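Local coordinates for protein putative esterase/lipase/thioesterase (Silicibacter sp., PDB 2PBL) that is a putative esterase, lipase or thioesterase of the alpha/beta-hydrolase fold that probably hydrolyses ester or thioester bonds, at residues V69-M75 and P99-C104; I112-S117 and H141-M146; S117-T121 and V151-V156. All coordinates share one frame; numbering follows the deposited sequence.

Interaction 1: V69-M75 and P99-C104; sequences VHGGYWM and PSYELC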
# COMPACT_ATOMS: atom_id res chain seq x y z
N VAL A 69 3.16 0.50 -1.03
CA VAL A 69 2.35 -0.04 -2.12
C VAL A 69 1.14 0.86 -2.33
O VAL A 69 0.31 1.03 -1.45
CB VAL A 69 1.92 -1.49 -1.87
CG1 VAL A 69 1.21 -2.04 -3.09
CG2 VAL A 69 3.13 -2.39 -1.50
N HIS A 70 1.06 1.39 -3.54
CA HIS A 70 0.04 2.34 -3.94
C HIS A 70 -1.32 1.73 -4.21
O HIS A 70 -1.45 0.51 -4.43
CB HIS A 70 0.53 3.12 -5.18
CG HIS A 70 0.41 2.39 -6.48
ND1 HIS A 70 -0.79 2.26 -7.15
CD2 HIS A 70 1.35 1.83 -7.29
CE1 HIS A 70 -0.59 1.62 -8.29
NE2 HIS A 70 0.70 1.36 -8.40
N GLY A 71 -2.33 2.59 -4.17
CA GLY A 71 -3.68 2.16 -4.40
C GLY A 71 -4.23 2.52 -5.79
O GLY A 71 -3.48 2.89 -6.72
N GLY A 72 -5.55 2.46 -5.87
CA GLY A 72 -6.28 2.60 -7.13
C GLY A 72 -7.19 1.42 -7.47
O GLY A 72 -7.50 1.21 -8.66
N TYR A 73 -7.63 0.69 -6.42
CA TYR A 73 -8.56 -0.41 -6.50
C TYR A 73 -8.03 -1.47 -7.45
O TYR A 73 -8.78 -1.98 -8.24
CB TYR A 73 -9.97 0.05 -6.91
CG TYR A 73 -10.85 0.61 -5.76
CD1 TYR A 73 -11.31 -0.22 -4.77
CD2 TYR A 73 -11.28 1.92 -5.76
CE1 TYR A 73 -12.12 0.25 -3.77
CE2 TYR A 73 -12.09 2.41 -4.76
CZ TYR A 73 -12.51 1.56 -3.77
OH TYR A 73 -13.33 2.03 -2.77
N TRP A 74 -6.70 -1.68 -7.46
CA TRP A 74 -6.08 -2.70 -8.32
C TRP A 74 -6.37 -2.54 -9.83
O TRP A 74 -6.22 -3.50 -10.59
CB TRP A 74 -6.59 -4.08 -7.87
CG TRP A 74 -6.47 -4.45 -6.44
CD1 TRP A 74 -5.35 -4.95 -5.81
CD2 TRP A 74 -7.50 -4.43 -5.45
NE1 TRP A 74 -5.63 -5.21 -4.50
CE2 TRP A 74 -6.93 -4.89 -4.25
CE3 TRP A 74 -8.85 -4.05 -5.45
CZ2 TRP A 74 -7.67 -5.00 -3.07
CZ3 TRP A 74 -9.58 -4.17 -4.30
CH2 TRP A 74 -8.99 -4.64 -3.12
N MSE A 75 -6.82 -1.35 -10.25
CA MSE A 75 -7.20 -1.12 -11.65
C MSE A 75 -6.66 0.19 -12.27
O MSE A 75 -6.93 0.47 -13.46
CB MSE A 75 -8.71 -1.18 -11.75
CG MSE A 75 -9.42 -0.10 -10.99
SE MSE A 75 -11.35 -0.25 -11.28
CE MSE A 75 -11.70 -1.84 -10.71
N PRO A 99 6.65 -0.52 -5.59
CA PRO A 99 6.42 -1.26 -6.83
C PRO A 99 5.17 -0.86 -7.59
O PRO A 99 4.21 -0.27 -7.03
CB PRO A 99 6.21 -2.69 -6.31
CG PRO A 99 5.51 -2.46 -5.05
CD PRO A 99 6.11 -1.23 -4.43
N SER A 100 5.22 -1.20 -8.88
CA SER A 100 4.06 -1.23 -9.74
C SER A 100 3.68 -2.71 -9.75
O SER A 100 4.42 -3.59 -9.21
CB SER A 100 4.43 -0.77 -11.16
OG SER A 100 4.54 0.64 -11.28
N TYR A 101 2.58 -2.97 -10.42
CA TYR A 101 2.01 -4.29 -10.55
C TYR A 101 0.98 -4.24 -11.66
O TYR A 101 0.49 -3.16 -12.00
CB TYR A 101 1.37 -4.68 -9.23
CG TYR A 101 0.44 -3.66 -8.59
CD1 TYR A 101 -0.94 -3.61 -8.91
CD2 TYR A 101 0.93 -2.77 -7.63
CE1 TYR A 101 -1.77 -2.66 -8.30
CE2 TYR A 101 0.09 -1.84 -7.01
CZ TYR A 101 -1.24 -1.78 -7.34
OH TYR A 101 -2.01 -0.84 -6.70
N GLU A 102 0.72 -5.39 -12.27
CA GLU A 102 -0.33 -5.49 -13.28
C GLU A 102 -1.67 -5.26 -12.61
O GLU A 102 -1.84 -5.46 -11.40
CB GLU A 102 -0.30 -6.80 -14.02
CG GLU A 102 0.96 -6.97 -14.80
CD GLU A 102 0.93 -8.26 -15.58
OE1 GLU A 102 1.51 -9.21 -15.08
OE2 GLU A 102 0.26 -8.32 -16.63
N LEU A 103 -2.63 -4.85 -13.43
CA LEU A 103 -3.92 -4.40 -12.96
C LEU A 103 -5.03 -5.28 -13.47
O LEU A 103 -4.87 -5.97 -14.47
CB LEU A 103 -4.14 -2.98 -13.50
CG LEU A 103 -3.10 -1.92 -13.13
CD1 LEU A 103 -3.33 -0.58 -13.84
CD2 LEU A 103 -3.12 -1.71 -11.63
N CYS A 104 -6.13 -5.26 -12.73
CA CYS A 104 -7.31 -5.94 -13.14
C CYS A 104 -7.83 -5.06 -14.28
O CYS A 104 -7.67 -3.83 -14.20
CB CYS A 104 -8.32 -6.03 -12.02
SG CYS A 104 -7.77 -6.94 -10.55
O HOH W 1 0.60 -0.80 -10.27
O HOH W 2 3.78 1.52 -5.01
O HOH W 3 -7.37 -1.34 -15.29
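The first torsions of H70 (chi1 79°) and Y101 (chi1 49°) both set the ring between the backbone N and the carbonyl carbon, and from these crowded positions the side chains reach in from their two loops and lie face against face. They form an offset stack with planes 20° apart and centroids separated by 4.7 Å; CE2 of Y101 sits over one face of the imidazole, toward its rim. The phenol then reaches past the imidazole to the backbone, where Y101 OH donates to H70 O at 2.7 Å from above the carbonyl plane. The rotation of the H70 ring is fixed within its own loop, because ND1 donates to G71 O (2.8 Å) almost exactly in the ring plane. On the other nitrogen, water 1 lies 2.9 Å from H70 NE2, donates to Y101 O and sits over the centre of the Y101 ring. Replacing H70 by a residue without a ring, an alanine here, is likely to leave Y101 without its stacking partner, water 1 with one anchor fewer and G71 O without its side-chain donor. W82 stacks on H70 as well. Beside the stack, CG1 of V69 meets Y101 CE2 at 4.1 Å. Farther along, the loops are joined by the backbone bond from C104 N to W74 O (2.8 Å), while L103 CD1 packs 3.8 Å from the carbonyl carbon of selenomethionine M75. Water 3 donates to both M75 O and C104 O. Two loops at the ends of adjacent parallel strands are thereby clamped together, and the H-G-G sequence after strand 64-69 is consistent with the HGG motif that lies in the oxyanion-hole loop of related alpha/beta hydrolases.

Interaction 2: I112-S117 and H141-M146; sequences ITQQIS and HLVARM
The crossing of helix 109-126 with helix 138-145, the helix that follows the probable nucleophile elbow, is carried by L142 and M146 set against I112, T113 and I116. The axes of the two short helical segments pass 9.4 Å apart with a crossing angle of -66°. L142 packs CD2 against I112 CG2 (3.7 Å) and I116 CG1 (3.8 Å). As in other alpha/beta hydrolases, both helices pack on the same face of the central sheet, and V69 of strand 64-69 touches both I116 and L142. Selenomethionine M146 bends at chi2 (-54°) and again at chi3, which folds its end back across the neighbouring helix: SE sits 3.6 Å from S117 CA and 3.8 Å from I116 CG2, while CE reaches to 3.4 Å from T113 O. No hydrogen bond joins the two segments directly. T113 OG1 comes to the edge of the H141 ring, 3.6 Å from CE1, and T113 CG2 lies 3.8 Å from R145 NH2. These polar groups converge on E194, whose OE1 bonds T113 OG1 and forms a salt bridge with R145 NE, and whose backbone O bonds H141 NE2; R145 NH1 has a second carboxylate partner in D148 OD2.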
# COMPACT_ATOMS: atom_id res chain seq x y z
N ILE A 112 -1.98 -10.23 -8.24
CA ILE A 112 -1.34 -9.01 -7.79
C ILE A 112 -0.63 -9.21 -6.45
O ILE A 112 0.50 -8.74 -6.21
CB ILE A 112 -2.36 -7.82 -7.68
CG1 ILE A 112 -3.02 -7.53 -9.04
CG2 ILE A 112 -1.58 -6.55 -7.22
CD1 ILE A 112 -4.07 -6.45 -9.02
N THR A 113 -1.30 -9.90 -5.56
CA THR A 113 -0.72 -10.28 -4.28
C THR A 113 0.64 -11.01 -4.46
O THR A 113 1.66 -10.68 -3.80
CB THR A 113 -1.82 -11.13 -3.55
OG1 THR A 113 -2.83 -10.20 -3.13
CG2 THR A 113 -1.25 -11.78 -2.31
N GLN A 114 0.67 -11.93 -5.44
CA GLN A 114 1.88 -12.71 -5.73
C GLN A 114 2.96 -11.78 -6.26
O GLN A 114 4.10 -11.91 -5.86
CB GLN A 114 1.57 -13.92 -6.66
CG GLN A 114 0.65 -14.90 -6.05
CD GLN A 114 1.24 -15.58 -4.86
OE1 GLN A 114 2.40 -15.98 -4.87
NE2 GLN A 114 0.45 -15.73 -3.79
N GLN A 115 2.60 -10.81 -7.10
CA GLN A 115 3.53 -9.82 -7.61
C GLN A 115 4.14 -8.93 -6.53
O GLN A 115 5.35 -8.66 -6.54
CB GLN A 115 2.87 -8.94 -8.67
CG GLN A 115 2.64 -9.69 -9.96
CD GLN A 115 1.90 -8.89 -11.07
OE1 GLN A 115 1.83 -7.65 -11.04
NE2 GLN A 115 1.40 -9.63 -12.07
N ILE A 116 3.32 -8.49 -5.57
CA ILE A 116 3.82 -7.70 -4.43
C ILE A 116 4.81 -8.54 -3.64
O ILE A 116 5.86 -8.04 -3.24
CB ILE A 116 2.66 -7.18 -3.53
CG1 ILE A 116 1.72 -6.32 -4.35
CG2 ILE A 116 3.21 -6.35 -2.39
CD1 ILE A 116 2.50 -5.23 -5.13
N SER A 117 4.53 -9.84 -3.47
CA SER A 117 5.46 -10.70 -2.80
C SER A 117 6.81 -10.74 -3.55
O SER A 117 7.88 -10.67 -2.94
CB SER A 117 4.92 -12.13 -2.68
OG SER A 117 5.86 -12.94 -1.98
N HIS A 141 -4.40 -3.29 1.36
CA HIS A 141 -4.74 -4.70 1.22
C HIS A 141 -3.50 -5.52 0.91
O HIS A 141 -3.18 -6.54 1.57
CB HIS A 141 -5.78 -4.88 0.14
CG HIS A 141 -5.86 -6.29 -0.36
ND1 HIS A 141 -5.07 -6.74 -1.38
CD2 HIS A 141 -6.61 -7.34 0.05
CE1 HIS A 141 -5.30 -8.03 -1.57
NE2 HIS A 141 -6.24 -8.42 -0.72
N LEU A 142 -2.73 -5.05 -0.05
CA LEU A 142 -1.57 -5.81 -0.51
C LEU A 142 -0.46 -5.93 0.56
O LEU A 142 0.17 -6.97 0.73
CB LEU A 142 -1.04 -5.19 -1.79
CG LEU A 142 -1.96 -5.28 -3.02
CD1 LEU A 142 -1.54 -4.28 -4.10
CD2 LEU A 142 -2.01 -6.77 -3.53
N VAL A 143 -0.22 -4.86 1.33
CA VAL A 143 0.79 -4.99 2.38
C VAL A 143 0.30 -5.90 3.51
O VAL A 143 1.10 -6.61 4.09
CB VAL A 143 1.37 -3.64 2.91
CG1 VAL A 143 2.18 -2.94 1.83
CG2 VAL A 143 0.31 -2.75 3.54
N ALA A 144 -1.01 -5.93 3.78
CA ALA A 144 -1.57 -6.83 4.79
C ALA A 144 -1.37 -8.33 4.41
O ALA A 144 -0.98 -9.12 5.25
CB ALA A 144 -3.01 -6.53 4.99
N ARG A 145 -1.51 -8.65 3.15
CA ARG A 145 -1.29 -10.01 2.63
C ARG A 145 0.14 -10.47 2.75
O ARG A 145 0.43 -11.68 2.64
CB ARG A 145 -1.67 -10.03 1.15
CG ARG A 145 -3.09 -9.65 0.84
CD ARG A 145 -4.03 -10.72 1.33
NE ARG A 145 -3.85 -11.93 0.49
CZ ARG A 145 -3.44 -13.15 0.87
NH1 ARG A 145 -3.10 -13.47 2.11
NH2 ARG A 145 -3.33 -14.07 -0.08
N MSE A 146 1.09 -9.52 2.86
CA MSE A 146 2.51 -9.86 2.99
C MSE A 146 2.85 -10.52 4.31
O MSE A 146 3.93 -11.08 4.45
CB MSE A 146 3.37 -8.63 2.79
CG MSE A 146 3.30 -8.00 1.40
SE MSE A 146 3.70 -9.31 0.01
CE MSE A 146 1.76 -9.78 -0.52

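Interaction 3: S117-T121 and V151-V156; sequences SQAVT and VLPEAV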
# COMPACT_ATOMS: atom_id res chain seq x y z
N SER A 117 4.53 -9.84 -3.47
CA SER A 117 5.46 -10.70 -2.80
C SER A 117 6.81 -10.74 -3.55
O SER A 117 7.88 -10.67 -2.94
CB SER A 117 4.92 -12.13 -2.68
OG SER A 117 5.86 -12.94 -1.98
N GLN A 118 6.76 -10.90 -4.85
CA GLN A 118 7.93 -10.89 -5.68
C GLN A 118 8.70 -9.55 -5.56
O GLN A 118 9.94 -9.54 -5.47
CB GLN A 118 7.55 -11.18 -7.14
CG GLN A 118 7.05 -12.60 -7.39
CD GLN A 118 8.13 -13.66 -7.10
OE1 GLN A 118 9.30 -13.54 -7.55
NE2 GLN A 118 7.75 -14.71 -6.37
N ALA A 119 7.97 -8.43 -5.52
CA ALA A 119 8.56 -7.11 -5.41
C ALA A 119 9.25 -6.87 -4.08
O ALA A 119 10.37 -6.40 -4.07
CB ALA A 119 7.49 -6.02 -5.64
N VAL A 120 8.58 -7.20 -2.97
CA VAL A 120 9.12 -7.02 -1.62
C VAL A 120 10.39 -7.85 -1.53
O VAL A 120 11.41 -7.36 -1.07
CB VAL A 120 8.09 -7.43 -0.53
CG1 VAL A 120 8.69 -7.43 0.85
CG2 VAL A 120 6.81 -6.51 -0.56
N THR A 121 10.30 -9.10 -2.02
CA THR A 121 11.43 -10.03 -2.02
C THR A 121 12.64 -9.46 -2.74
O THR A 121 13.72 -9.51 -2.20
CB THR A 121 11.06 -11.41 -2.62
OG1 THR A 121 10.07 -12.00 -1.76
CG2 THR A 121 12.27 -12.34 -2.70
N VAL A 151 2.42 -16.64 1.43
CA VAL A 151 2.63 -15.67 0.36
C VAL A 151 4.07 -15.17 0.23
O VAL A 151 4.63 -15.20 -0.87
CB VAL A 151 1.62 -14.50 0.50
CG1 VAL A 151 1.84 -13.44 -0.55
CG2 VAL A 151 0.17 -15.05 0.40
N LEU A 152 4.67 -14.71 1.32
CA LEU A 152 6.03 -14.13 1.31
C LEU A 152 7.05 -15.12 1.94
O LEU A 152 6.70 -15.78 2.89
CB LEU A 152 5.98 -12.82 2.11
CG LEU A 152 7.22 -11.93 2.08
CD1 LEU A 152 7.30 -11.26 0.76
CD2 LEU A 152 7.12 -10.91 3.18
N PRO A 153 8.26 -15.28 1.35
CA PRO A 153 9.23 -16.20 1.92
C PRO A 153 9.58 -15.88 3.37
O PRO A 153 9.61 -14.71 3.73
CB PRO A 153 10.49 -16.04 1.01
CG PRO A 153 9.97 -15.49 -0.25
CD PRO A 153 8.75 -14.67 0.11
N GLU A 154 9.80 -16.92 4.17
CA GLU A 154 10.21 -16.78 5.59
C GLU A 154 11.37 -15.78 5.77
O GLU A 154 11.37 -14.93 6.67
CB GLU A 154 10.66 -18.16 6.09
CG GLU A 154 11.16 -18.21 7.50
CD GLU A 154 10.04 -18.18 8.50
OE1 GLU A 154 9.86 -17.14 9.19
OE2 GLU A 154 9.33 -19.22 8.56
N ALA A 155 12.39 -15.91 4.93
CA ALA A 155 13.56 -15.04 5.01
C ALA A 155 13.25 -13.53 4.93
O ALA A 155 14.00 -12.68 5.45
CB ALA A 155 14.58 -15.40 3.93
N VAL A 156 12.15 -13.19 4.27
CA VAL A 156 11.74 -11.77 4.16
C VAL A 156 10.78 -11.47 5.30
O VAL A 156 10.89 -10.49 6.01
CB VAL A 156 11.03 -11.48 2.80
CG1 VAL A 156 10.88 -9.97 2.60
CG2 VAL A 156 11.81 -12.07 1.70
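The carbonyl O of S117 is gripped from opposite faces of its plane by T121, which like S117 touches the V151-V156 segment. T121 N makes the usual helical bond at 3.0 Å, and T121 OG1 adds a second at 2.8 Å. With OG1 beside its backbone N (chi1 -64°), the threonine hydroxyl lies back against its own helix, yet OG1 still touches P153 CD at 3.5 Å. The hydroxyl of S117 instead crosses to the loop. With chi1 at -178° its OG stands opposite the backbone N and reaches out of the helix to V151 O, donating at 2.8 Å from well outside the carbonyl plane; this is the one hydrogen bond between the two segments. It ties a non-helical carbonyl to the helix side, and L152 closes over it, since L152 CD1 packs 3.5 Å from S117 OG. The rest is van der Waals packing, largely apolar. V120 CG1 faces both V156 CG1 (3.8 Å) and L152 CD1 (4.1 Å); the V120 and L152 side chains cross at about a right angle. V156 offers its other branch, CG2, to T121 OG1. P153 occupies the N-cap position of the short helix 154-157, so the proline that touches T121 also marks the point where the loop turns helical. On the far side of the loop, L152 O accepts a hydrogen bond from Y203 OH. V151 also touches T113, one turn before S117 on helix 109-126, and V156 touches A124, about one turn after V120, so the chain between helix 138-145 and strand 160-166 of the central mixed sheet runs here along the flank of helix 109-126.

In the fold
From the N terminus, interaction 1 comes first and closes the loop that leaves strand 64-69, passes through helix 87-91 and returns along the adjacent parallel strand 94-99. It is complete before the other two open. Helix 109-126 then supplies one side of both: interaction 2 closes over strand 131-136 onto helix 138-145, and interaction 3, starting at the shared S117, runs on to the beginning of helix 154-157. Their segments alternate along the chain, so these two contacts cross rather than nest, and they meet where M146 packs on V151 and L152. Interaction 1 joins them through the probable E102 N to Q115 OE1 hydrogen bond and through P99 against A119.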